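Local coordinates for possible phosphoglycerate mutase GPM2 (Mycobacterium tuberculosis, PDB 2A6P), which hydrolyses phosphate monoesters with broad specificity, including phosphorylated sugars, and can serve as a fructose-1,6-bisphosphatase in gluconeogenesis, with negligible phosphoglycerate mutase activity, at residues A[28-32]-A[90-94]; A[31-37]-A[67-73]; A[86-91]-A[124-130]; A[111-115]-A[154-158]. One frame throughout, in Å; residues are numbered along the deposited sequence.

From the N terminus, the long loop between strand 13-17 and helix 39-53 supplies the first segments of contacts 1 and 2, which share G31 and G32. Contact 2 closes the shorter loop, onto helix 68-76. Contact 1 closes a longer one around it, onto the loop that follows strand 83-84, so contact 2 nests inside contact 1. Contact 3 begins where contact 1 ends, sharing E90 and W91, and reaches helix 124-141. Contact 4 opens within that span and ends on helix 153-163, so contacts 3 and 4 cross. E90 OE1 and OE2 probably accept hydrogen bonds from F155 N and H154 N, respectively, joining contacts 1 and 3 to contact 4.

Contact 1: residues A[28-32]-A[90-94]; sequences RHTGG and EWDYG. With SO4 (sulfate ion), chain C.
Y93 turns the face of its ring to H29 and its edge to the backbone of T30 and G31. Both segments are loop, and the CA atoms come closest at G31 and D92, 5.2 Å apart. H29 (chi1 m) and Y93 (chi1 m) form an edge-to-face pair, with the H29 edge toward the Y93 face. The centroids are 4.9 Å apart and the planes lie at 79°. H29 CB sits 3.7 Å above the Y93 ring centroid, a CH-pi contact. H29 ND1 is hydrogen-bonded to L99 O. At the Y93 ring edge, T30 O is 3.3 Å from Y93 CE1 and G31 N is 3.5 Å from Y93 CD1. T30 O also lies 3.4 Å from E90 CG. G31 (phi/psi -111/-100) leaves little room: an ideal CB would come within 3.2 Å of W91 O. Water 1 bridges G31 O (3.1 Å) and E90 N (2.7 Å). D92 OD1 accepts from G94 N at 2.9 Å, an Asx turn. T30 OG1 donates to sulfate O4 at 3.2 Å, and R17 and T21 also hold this ion. E90, the proton donor/acceptor by similarity, lies near H152. The two loops thus form part of the wall of a histidine phosphatase active site.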
# COMPACT_ATOMS: atom_id res chain seq x y z
N ARG A 28 -19.92 -11.22 0.80
CA ARG A 28 -20.57 -11.46 2.08
C ARG A 28 -19.56 -11.33 3.22
O ARG A 28 -18.41 -11.74 3.08
CB ARG A 28 -21.20 -12.86 2.10
CG ARG A 28 -22.20 -13.10 0.97
CD ARG A 28 -22.80 -14.51 1.02
NE ARG A 28 -23.69 -14.71 2.16
CZ ARG A 28 -24.35 -15.84 2.40
NH1 ARG A 28 -24.21 -16.87 1.57
NH2 ARG A 28 -25.15 -15.95 3.46
N HIS A 29 -19.98 -10.74 4.33
CA HIS A 29 -19.10 -10.57 5.48
C HIS A 29 -19.06 -11.87 6.29
O HIS A 29 -20.09 -12.34 6.76
CB HIS A 29 -19.59 -9.42 6.36
CG HIS A 29 -19.35 -8.06 5.76
ND1 HIS A 29 -20.06 -7.59 4.68
CD2 HIS A 29 -18.46 -7.09 6.07
CE1 HIS A 29 -19.61 -6.39 4.34
NE2 HIS A 29 -18.64 -6.07 5.17
N THR A 30 -17.86 -12.44 6.42
CA THR A 30 -17.66 -13.69 7.15
C THR A 30 -16.78 -13.47 8.39
O THR A 30 -15.63 -13.05 8.27
CB THR A 30 -16.99 -14.76 6.26
OG1 THR A 30 -17.66 -14.83 5.00
CG2 THR A 30 -17.04 -16.13 6.93
N GLY A 31 -17.35 -13.73 9.56
CA GLY A 31 -16.63 -13.55 10.80
C GLY A 31 -16.35 -14.91 11.42
O GLY A 31 -15.42 -15.60 11.00
N GLY A 32 -17.15 -15.30 12.40
CA GLY A 32 -16.96 -16.60 13.03
C GLY A 32 -17.39 -17.78 12.18
O GLY A 32 -16.96 -18.91 12.44
N GLU A 90 -11.22 -12.50 12.30
CA GLU A 90 -11.84 -11.40 11.56
C GLU A 90 -12.73 -10.60 12.49
O GLU A 90 -13.04 -11.02 13.60
CB GLU A 90 -12.67 -11.93 10.39
CG GLU A 90 -13.36 -10.84 9.57
CD GLU A 90 -12.40 -9.78 9.06
OE1 GLU A 90 -11.83 -9.01 9.87
OE2 GLU A 90 -12.20 -9.72 7.83
N TRP A 91 -13.13 -9.42 12.02
CA TRP A 91 -14.02 -8.54 12.77
C TRP A 91 -15.28 -9.35 13.05
O TRP A 91 -15.82 -9.97 12.15
CB TRP A 91 -14.38 -7.33 11.89
CG TRP A 91 -14.93 -6.14 12.62
CD1 TRP A 91 -15.96 -6.13 13.51
CD2 TRP A 91 -14.48 -4.78 12.50
NE1 TRP A 91 -16.18 -4.85 13.95
CE2 TRP A 91 -15.29 -4.00 13.35
CE3 TRP A 91 -13.47 -4.15 11.75
CZ2 TRP A 91 -15.13 -2.61 13.48
CZ3 TRP A 91 -13.31 -2.76 11.88
CH2 TRP A 91 -14.13 -2.01 12.74
N ASP A 92 -15.74 -9.36 14.30
CA ASP A 92 -16.97 -10.08 14.66
C ASP A 92 -18.14 -9.27 14.10
O ASP A 92 -18.43 -8.19 14.59
CB ASP A 92 -17.12 -10.18 16.17
CG ASP A 92 -18.41 -10.85 16.59
OD1 ASP A 92 -19.22 -11.22 15.71
OD2 ASP A 92 -18.63 -11.00 17.81
N TYR A 93 -18.80 -9.79 13.07
CA TYR A 93 -19.90 -9.07 12.43
C TYR A 93 -21.26 -9.14 13.10
O TYR A 93 -22.20 -8.51 12.63
CB TYR A 93 -20.03 -9.51 10.97
CG TYR A 93 -18.78 -9.22 10.16
CD1 TYR A 93 -17.97 -10.26 9.70
CD2 TYR A 93 -18.41 -7.91 9.85
CE1 TYR A 93 -16.81 -10.01 8.95
CE2 TYR A 93 -17.26 -7.63 9.11
CZ TYR A 93 -16.46 -8.69 8.66
OH TYR A 93 -15.33 -8.41 7.94
N GLY A 94 -21.36 -9.88 14.19
CA GLY A 94 -22.64 -9.98 14.88
C GLY A 94 -23.85 -10.14 13.97
O GLY A 94 -23.91 -11.06 13.16
S SO4 C . -14.21 -13.80 3.64
O1 SO4 C . -13.37 -13.36 2.49
O2 SO4 C . -14.62 -15.28 3.36
O3 SO4 C . -13.42 -13.83 4.81
O4 SO4 C . -15.43 -13.04 3.51
O HOH W 1 -12.74 -14.76 12.42
O HOH W 2 -18.83 -13.43 13.20

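Contact 2: residues A[31-37]-A[67-73]; sequences GGTEVEL and RRRTLDT
Segment 31-37 is a loop that turns at G31 and G32 and is extended from T33 to L37, beside the start of helix 68-76. The CA atoms are nearest at E34 and R67 (6.4 Å) and at E36 and R69 (5.5 Å). R67 is the N-cap residue. Its side chain (chi1 m, chi2 m) turns back so that R67 NE meets E34 OE2 at 2.8 Å in a salt bridge. R68 opens the helix, and its N donates to E34 OE1 at 3.0 Å, nearly straight at 177°. E34 (chi1 m, chi2 m) therefore binds both a side chain and the first turn. R69 takes chi1 p, then t and t, and reaches along the loop to its backbone carbonyls. R69 NH2 donates to G31 O at 3.0 Å, and R69 NH1 to T33 O at 2.8 Å. Water 3 accepts from R69 N and R69 NH1 and donates to E34 OE1 and V35 O. L37 CD2 packs 3.6 Å from R69 O. L37 CD1 is 3.8 Å from D72 CB. Water 4 donates to D72 OD2 (2.9 Å) and accepts from L37 N (3.1 Å), while D72 OD1 pairs with R42. R69 also borders H18, the inferred phosphohistidine residue, and makes a weak, long ion pair with the sulfate. Its charge, held in place by loop carbonyls, is consistent with a phosphate-pocket arginine of this family.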
# COMPACT_ATOMS: atom_id res chain seq x y z
N GLY A 31 -17.35 -13.73 9.56
CA GLY A 31 -16.63 -13.55 10.80
C GLY A 31 -16.35 -14.91 11.42
O GLY A 31 -15.42 -15.60 11.00
N GLY A 32 -17.15 -15.30 12.40
CA GLY A 32 -16.96 -16.60 13.03
C GLY A 32 -17.39 -17.78 12.18
O GLY A 32 -16.96 -18.91 12.44
N THR A 33 -18.23 -17.55 11.18
CA THR A 33 -18.70 -18.63 10.32
C THR A 33 -17.54 -19.39 9.65
O THR A 33 -16.65 -18.79 9.06
CB THR A 33 -19.64 -18.10 9.21
OG1 THR A 33 -20.74 -17.41 9.82
CG2 THR A 33 -20.20 -19.25 8.38
N GLU A 34 -17.57 -20.71 9.74
CA GLU A 34 -16.52 -21.55 9.17
C GLU A 34 -16.79 -21.93 7.71
O GLU A 34 -17.36 -22.99 7.43
CB GLU A 34 -16.36 -22.82 10.00
CG GLU A 34 -15.85 -22.57 11.41
CD GLU A 34 -14.39 -22.11 11.45
OE1 GLU A 34 -13.75 -22.04 10.38
OE2 GLU A 34 -13.90 -21.82 12.57
N VAL A 35 -16.38 -21.06 6.80
CA VAL A 35 -16.55 -21.28 5.38
C VAL A 35 -15.26 -21.89 4.84
O VAL A 35 -14.17 -21.56 5.31
CB VAL A 35 -16.87 -19.95 4.65
CG1 VAL A 35 -16.99 -20.18 3.16
CG2 VAL A 35 -18.16 -19.37 5.18
N GLU A 36 -15.37 -22.78 3.86
CA GLU A 36 -14.20 -23.42 3.29
C GLU A 36 -13.62 -22.63 2.12
O GLU A 36 -14.31 -21.81 1.51
CB GLU A 36 -14.56 -24.83 2.80
CG GLU A 36 -15.02 -25.78 3.89
CD GLU A 36 -13.89 -26.15 4.83
OE1 GLU A 36 -14.03 -25.91 6.05
OE2 GLU A 36 -12.86 -26.68 4.35
N LEU A 37 -12.35 -22.88 1.81
CA LEU A 37 -11.68 -22.25 0.69
C LEU A 37 -12.24 -22.93 -0.55
O LEU A 37 -12.57 -24.12 -0.50
CB LEU A 37 -10.17 -22.51 0.74
CG LEU A 37 -9.29 -21.89 1.83
CD1 LEU A 37 -7.85 -22.34 1.59
CD2 LEU A 37 -9.38 -20.37 1.81
N ARG A 67 -9.73 -19.69 12.32
CA ARG A 67 -10.66 -20.16 11.29
C ARG A 67 -9.98 -21.20 10.42
O ARG A 67 -8.76 -21.16 10.23
CB ARG A 67 -11.13 -18.99 10.42
CG ARG A 67 -11.89 -17.89 11.17
CD ARG A 67 -13.23 -18.38 11.74
NE ARG A 67 -13.06 -19.15 12.97
CZ ARG A 67 -12.69 -18.63 14.14
NH1 ARG A 67 -12.45 -17.33 14.26
NH2 ARG A 67 -12.55 -19.42 15.20
N ARG A 68 -10.76 -22.14 9.91
CA ARG A 68 -10.21 -23.19 9.07
C ARG A 68 -9.69 -22.64 7.73
O ARG A 68 -8.68 -23.13 7.21
CB ARG A 68 -11.25 -24.27 8.80
CG ARG A 68 -10.64 -25.51 8.15
CD ARG A 68 -9.52 -26.10 9.03
NE ARG A 68 -8.35 -26.51 8.27
CZ ARG A 68 -7.24 -27.02 8.81
NH1 ARG A 68 -7.15 -27.18 10.13
NH2 ARG A 68 -6.22 -27.36 8.03
N ARG A 69 -10.36 -21.64 7.17
CA ARG A 69 -9.91 -21.08 5.90
C ARG A 69 -8.51 -20.45 6.01
O ARG A 69 -7.78 -20.41 5.02
CB ARG A 69 -10.92 -20.05 5.37
CG ARG A 69 -11.26 -18.89 6.32
CD ARG A 69 -12.37 -18.04 5.70
NE ARG A 69 -12.87 -16.97 6.58
CZ ARG A 69 -13.70 -17.15 7.60
NH1 ARG A 69 -14.12 -18.37 7.90
NH2 ARG A 69 -14.14 -16.10 8.30
N THR A 70 -8.15 -19.95 7.19
CA THR A 70 -6.83 -19.35 7.39
C THR A 70 -5.81 -20.44 7.73
O THR A 70 -4.67 -20.40 7.27
CB THR A 70 -6.82 -18.27 8.51
OG1 THR A 70 -7.62 -18.69 9.62
CG2 THR A 70 -7.34 -16.92 7.97
N LEU A 71 -6.22 -21.43 8.52
CA LEU A 71 -5.31 -22.52 8.86
C LEU A 71 -4.97 -23.26 7.57
O LEU A 71 -3.81 -23.60 7.31
CB LEU A 71 -5.96 -23.49 9.86
CG LEU A 71 -6.10 -22.97 11.29
CD1 LEU A 71 -6.95 -23.92 12.11
CD2 LEU A 71 -4.70 -22.83 11.92
N ASP A 72 -6.00 -23.48 6.76
CA ASP A 72 -5.85 -24.17 5.48
C ASP A 72 -4.87 -23.42 4.59
O ASP A 72 -3.98 -24.02 3.98
CB ASP A 72 -7.20 -24.25 4.77
CG ASP A 72 -7.56 -25.67 4.39
OD1 ASP A 72 -6.70 -26.37 3.82
OD2 ASP A 72 -8.72 -26.07 4.65
N THR A 73 -5.05 -22.10 4.51
CA THR A 73 -4.17 -21.28 3.68
C THR A 73 -2.70 -21.43 4.10
O THR A 73 -1.82 -21.62 3.25
CB THR A 73 -4.57 -19.79 3.77
OG1 THR A 73 -5.91 -19.63 3.29
CG2 THR A 73 -3.64 -18.93 2.93
O HOH W 1 -12.74 -14.76 12.42
O HOH W 3 -13.18 -20.87 7.75
O HOH W 4 -10.94 -24.34 4.11

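Contact 3: residues A[86-91]-A[124-130]; sequences GLLAEW and VAQVNDR
Segment 86-91 starts with a 3-10 turn at 86-88, closed by A89 N to G86 O (2.9 Å), and then extends through 89-91. Segment 124-130 is the first part of helix 124-141. The CA atoms are nearest at L87 and R130 (6.6 Å) and at W91 and V127 (7.0 Å). R130 (chi1 t) reaches out to the extended part, where R130 NH2 donates to A89 O at 2.8 Å. R130 NH1 has a salt bridge to E122. L87 (chi1 t, chi2 p) packs L87 CD1 on R130 CG at 3.6 Å. W91 (chi1 t) lies over the helix start. V127 CG2 sits 3.5 Å from the centroid of the five-membered ring of W91, a CH-pi contact over the face, and W91 CZ2 is 3.9 Å from V124 CA. W91 NE1 is hydrogen-bonded to E122 O. The loop of this contact carries E90, the proton donor/acceptor by similarity. Helix 153-163 lies alongside: F155 touches L88 and R130, and A158 touches V127.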
# COMPACT_ATOMS: atom_id res chain seq x y z
N GLY A 86 -7.10 -16.34 18.44
CA GLY A 86 -8.25 -15.58 18.01
C GLY A 86 -7.89 -14.11 17.90
O GLY A 86 -8.68 -13.30 17.42
N LEU A 87 -6.69 -13.75 18.35
CA LEU A 87 -6.26 -12.36 18.27
C LEU A 87 -6.30 -11.88 16.81
O LEU A 87 -6.53 -10.69 16.54
CB LEU A 87 -4.83 -12.21 18.82
CG LEU A 87 -4.30 -10.78 18.79
CD1 LEU A 87 -5.15 -9.94 19.74
CD2 LEU A 87 -2.82 -10.74 19.19
N LEU A 88 -6.07 -12.80 15.88
CA LEU A 88 -6.06 -12.46 14.47
C LEU A 88 -7.39 -12.77 13.77
O LEU A 88 -7.48 -12.71 12.55
CB LEU A 88 -4.94 -13.22 13.75
CG LEU A 88 -3.49 -13.06 14.23
CD1 LEU A 88 -2.54 -13.68 13.20
CD2 LEU A 88 -3.15 -11.60 14.42
N ALA A 89 -8.42 -13.09 14.56
CA ALA A 89 -9.73 -13.42 14.00
C ALA A 89 -10.34 -12.23 13.26
O ALA A 89 -10.02 -11.08 13.54
CB ALA A 89 -10.67 -13.89 15.11
N GLU A 90 -11.22 -12.50 12.30
CA GLU A 90 -11.84 -11.40 11.56
C GLU A 90 -12.73 -10.60 12.49
O GLU A 90 -13.04 -11.02 13.60
CB GLU A 90 -12.67 -11.93 10.39
CG GLU A 90 -13.36 -10.84 9.57
CD GLU A 90 -12.40 -9.78 9.06
OE1 GLU A 90 -11.83 -9.01 9.87
OE2 GLU A 90 -12.20 -9.72 7.83
N TRP A 91 -13.13 -9.42 12.02
CA TRP A 91 -14.02 -8.54 12.77
C TRP A 91 -15.28 -9.35 13.05
O TRP A 91 -15.82 -9.97 12.15
CB TRP A 91 -14.38 -7.33 11.89
CG TRP A 91 -14.93 -6.14 12.62
CD1 TRP A 91 -15.96 -6.13 13.51
CD2 TRP A 91 -14.48 -4.78 12.50
NE1 TRP A 91 -16.18 -4.85 13.95
CE2 TRP A 91 -15.29 -4.00 13.35
CE3 TRP A 91 -13.47 -4.15 11.75
CZ2 TRP A 91 -15.13 -2.61 13.48
CZ3 TRP A 91 -13.31 -2.76 11.88
CH2 TRP A 91 -14.13 -2.01 12.74
N VAL A 124 -15.86 -0.55 16.88
CA VAL A 124 -14.59 -0.03 16.38
C VAL A 124 -13.55 -0.04 17.51
O VAL A 124 -12.42 -0.50 17.33
CB VAL A 124 -14.78 1.42 15.82
CG1 VAL A 124 -13.43 2.00 15.40
CG2 VAL A 124 -15.75 1.40 14.65
N ALA A 125 -13.96 0.46 18.68
CA ALA A 125 -13.09 0.52 19.85
C ALA A 125 -12.46 -0.84 20.15
O ALA A 125 -11.26 -0.94 20.41
CB ALA A 125 -13.89 1.01 21.05
N GLN A 126 -13.28 -1.88 20.12
CA GLN A 126 -12.79 -3.22 20.41
C GLN A 126 -11.78 -3.72 19.39
O GLN A 126 -10.78 -4.34 19.75
CB GLN A 126 -13.97 -4.20 20.52
CG GLN A 126 -14.79 -4.01 21.80
CD GLN A 126 -15.95 -4.99 21.89
OE1 GLN A 126 -16.90 -4.92 21.12
NE2 GLN A 126 -15.86 -5.91 22.84
N VAL A 127 -12.01 -3.43 18.12
CA VAL A 127 -11.07 -3.90 17.11
C VAL A 127 -9.83 -3.03 17.14
O VAL A 127 -8.73 -3.51 16.86
CB VAL A 127 -11.70 -3.89 15.71
CG1 VAL A 127 -10.68 -4.39 14.68
CG2 VAL A 127 -12.92 -4.81 15.70
N ASN A 128 -10.00 -1.76 17.49
CA ASN A 128 -8.87 -0.83 17.60
C ASN A 128 -7.87 -1.38 18.61
O ASN A 128 -6.66 -1.39 18.37
CB ASN A 128 -9.36 0.54 18.07
CG ASN A 128 -8.24 1.53 18.29
OD1 ASN A 128 -7.42 1.39 19.20
ND2 ASN A 128 -8.18 2.55 17.44
N ASP A 129 -8.39 -1.84 19.75
CA ASP A 129 -7.57 -2.40 20.82
C ASP A 129 -6.99 -3.75 20.44
O ASP A 129 -5.85 -4.05 20.78
CB ASP A 129 -8.38 -2.57 22.10
CG ASP A 129 -9.10 -1.31 22.49
OD1 ASP A 129 -8.49 -0.23 22.40
OD2 ASP A 129 -10.27 -1.41 22.90
N ARG A 130 -7.78 -4.57 19.76
CA ARG A 130 -7.28 -5.88 19.34
C ARG A 130 -6.14 -5.68 18.34
O ARG A 130 -5.11 -6.38 18.38
CB ARG A 130 -8.40 -6.71 18.72
CG ARG A 130 -8.08 -8.18 18.72
CD ARG A 130 -9.32 -9.06 18.84
NE ARG A 130 -9.79 -9.54 17.54
CZ ARG A 130 -10.49 -8.82 16.70
NH1 ARG A 130 -10.82 -7.58 17.02
NH2 ARG A 130 -10.85 -9.31 15.52

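Contact 4: residues A[111-115]-A[154-158]; sequences WLVWT and HFSRA
This is a buried, mainly apolar contact between the short helical turn at 113-116 and the first turns of helix 153-163, beside the active site. The nearest CA atoms, V113 and H154, are 8.5 Å apart, so side chains fill the gap. W114 (chi1 m, chi2 101°) does most of this and has 105 Å² covered. W114 CH2 lies 3.2 Å from H154 O and 3.5 Å from R157 CB, and W114 CZ3 is 4.4 Å from A158 CB. H154 O is at the edge of the indole and takes the helical bond from A158 N at 2.8 Å. V113 CG1 (chi1 p) sits 3.9 Å from the ring centroid of H154 (chi1 m), a CH-pi contact over the face. The rings of W114 and H154 meet obliquely, with centroids 5.4 Å apart and planes at 77°. R157 (chi1 m, chi2 t) passes W114. L112 packs on V190 of the second subunit. The contact is thus held by ring, CH-pi and aliphatic packing, while H154 N and F155 N are hydrogen-bonded to E90 OE2 and OE1, respectively, E90 being the proton donor/acceptor by similarity, and R157 NH2 forms a salt bridge with E187 of the second subunit.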
# COMPACT_ATOMS: atom_id res chain seq x y z
N TRP A 111 -23.23 3.15 6.05
CA TRP A 111 -22.40 2.17 6.76
C TRP A 111 -21.03 1.80 6.16
O TRP A 111 -20.89 1.58 4.96
CB TRP A 111 -23.17 0.87 6.96
CG TRP A 111 -22.42 -0.15 7.78
CD1 TRP A 111 -22.40 -0.26 9.15
CD2 TRP A 111 -21.57 -1.20 7.28
NE1 TRP A 111 -21.59 -1.32 9.53
CE2 TRP A 111 -21.07 -1.90 8.40
CE3 TRP A 111 -21.19 -1.61 6.00
CZ2 TRP A 111 -20.21 -3.00 8.27
CZ3 TRP A 111 -20.33 -2.69 5.87
CH2 TRP A 111 -19.85 -3.38 7.00
N LEU A 112 -20.04 1.74 7.05
CA LEU A 112 -18.68 1.32 6.74
C LEU A 112 -18.32 0.66 8.06
O LEU A 112 -18.57 1.23 9.12
CB LEU A 112 -17.72 2.48 6.51
CG LEU A 112 -17.62 3.16 5.14
CD1 LEU A 112 -16.58 4.27 5.23
CD2 LEU A 112 -17.25 2.15 4.04
N VAL A 113 -17.76 -0.54 8.01
CA VAL A 113 -17.42 -1.21 9.25
C VAL A 113 -16.47 -0.34 10.07
O VAL A 113 -16.54 -0.31 11.30
CB VAL A 113 -16.78 -2.60 8.98
CG1 VAL A 113 -15.48 -2.44 8.20
CG2 VAL A 113 -16.55 -3.33 10.30
N TRP A 114 -15.63 0.40 9.36
CA TRP A 114 -14.61 1.28 9.97
C TRP A 114 -15.11 2.41 10.85
O TRP A 114 -14.40 2.84 11.78
CB TRP A 114 -13.73 1.87 8.86
CG TRP A 114 -13.21 0.82 7.99
CD1 TRP A 114 -13.67 0.47 6.75
CD2 TRP A 114 -12.20 -0.13 8.33
NE1 TRP A 114 -13.00 -0.65 6.30
CE2 TRP A 114 -12.09 -1.04 7.26
CE3 TRP A 114 -11.37 -0.30 9.45
CZ2 TRP A 114 -11.19 -2.11 7.27
CZ3 TRP A 114 -10.47 -1.36 9.46
CH2 TRP A 114 -10.39 -2.25 8.37
N THR A 115 -16.31 2.90 10.57
CA THR A 115 -16.88 3.99 11.34
C THR A 115 -18.09 3.56 12.20
O THR A 115 -18.33 4.13 13.27
CB THR A 115 -17.31 5.12 10.39
OG1 THR A 115 -18.19 4.59 9.39
CG2 THR A 115 -16.09 5.73 9.71
N HIS A 154 -10.56 -7.31 6.80
CA HIS A 154 -10.70 -6.15 7.66
C HIS A 154 -9.70 -6.11 8.80
O HIS A 154 -9.08 -5.07 9.03
CB HIS A 154 -12.15 -6.05 8.18
CG HIS A 154 -13.14 -5.70 7.11
ND1 HIS A 154 -14.48 -5.98 7.21
CD2 HIS A 154 -12.97 -5.09 5.91
CE1 HIS A 154 -15.10 -5.55 6.12
NE2 HIS A 154 -14.21 -5.01 5.32
N PHE A 155 -9.49 -7.23 9.50
CA PHE A 155 -8.53 -7.20 10.59
C PHE A 155 -7.10 -6.89 10.12
O PHE A 155 -6.40 -6.12 10.75
CB PHE A 155 -8.52 -8.49 11.40
CG PHE A 155 -7.69 -8.39 12.67
CD1 PHE A 155 -8.09 -7.54 13.70
CD2 PHE A 155 -6.47 -9.06 12.79
CE1 PHE A 155 -7.27 -7.36 14.83
CE2 PHE A 155 -5.65 -8.88 13.92
CZ PHE A 155 -6.05 -8.03 14.94
N SER A 156 -6.68 -7.49 9.01
CA SER A 156 -5.34 -7.21 8.48
C SER A 156 -5.21 -5.71 8.22
O SER A 156 -4.19 -5.10 8.52
CB SER A 156 -5.09 -7.98 7.18
OG SER A 156 -5.01 -9.38 7.41
N ARG A 157 -6.25 -5.11 7.64
CA ARG A 157 -6.25 -3.68 7.37
C ARG A 157 -6.19 -2.91 8.67
O ARG A 157 -5.62 -1.82 8.73
CB ARG A 157 -7.53 -3.26 6.67
CG ARG A 157 -7.75 -3.77 5.27
CD ARG A 157 -8.91 -2.93 4.77
NE ARG A 157 -9.70 -3.60 3.76
CZ ARG A 157 -10.73 -3.02 3.14
NH1 ARG A 157 -11.05 -1.77 3.44
NH2 ARG A 157 -11.42 -3.71 2.25
N ALA A 158 -6.83 -3.46 9.70
CA ALA A 158 -6.86 -2.83 11.01
C ALA A 158 -5.43 -2.79 11.53
O ALA A 158 -4.97 -1.77 12.02
CB ALA A 158 -7.74 -3.64 11.97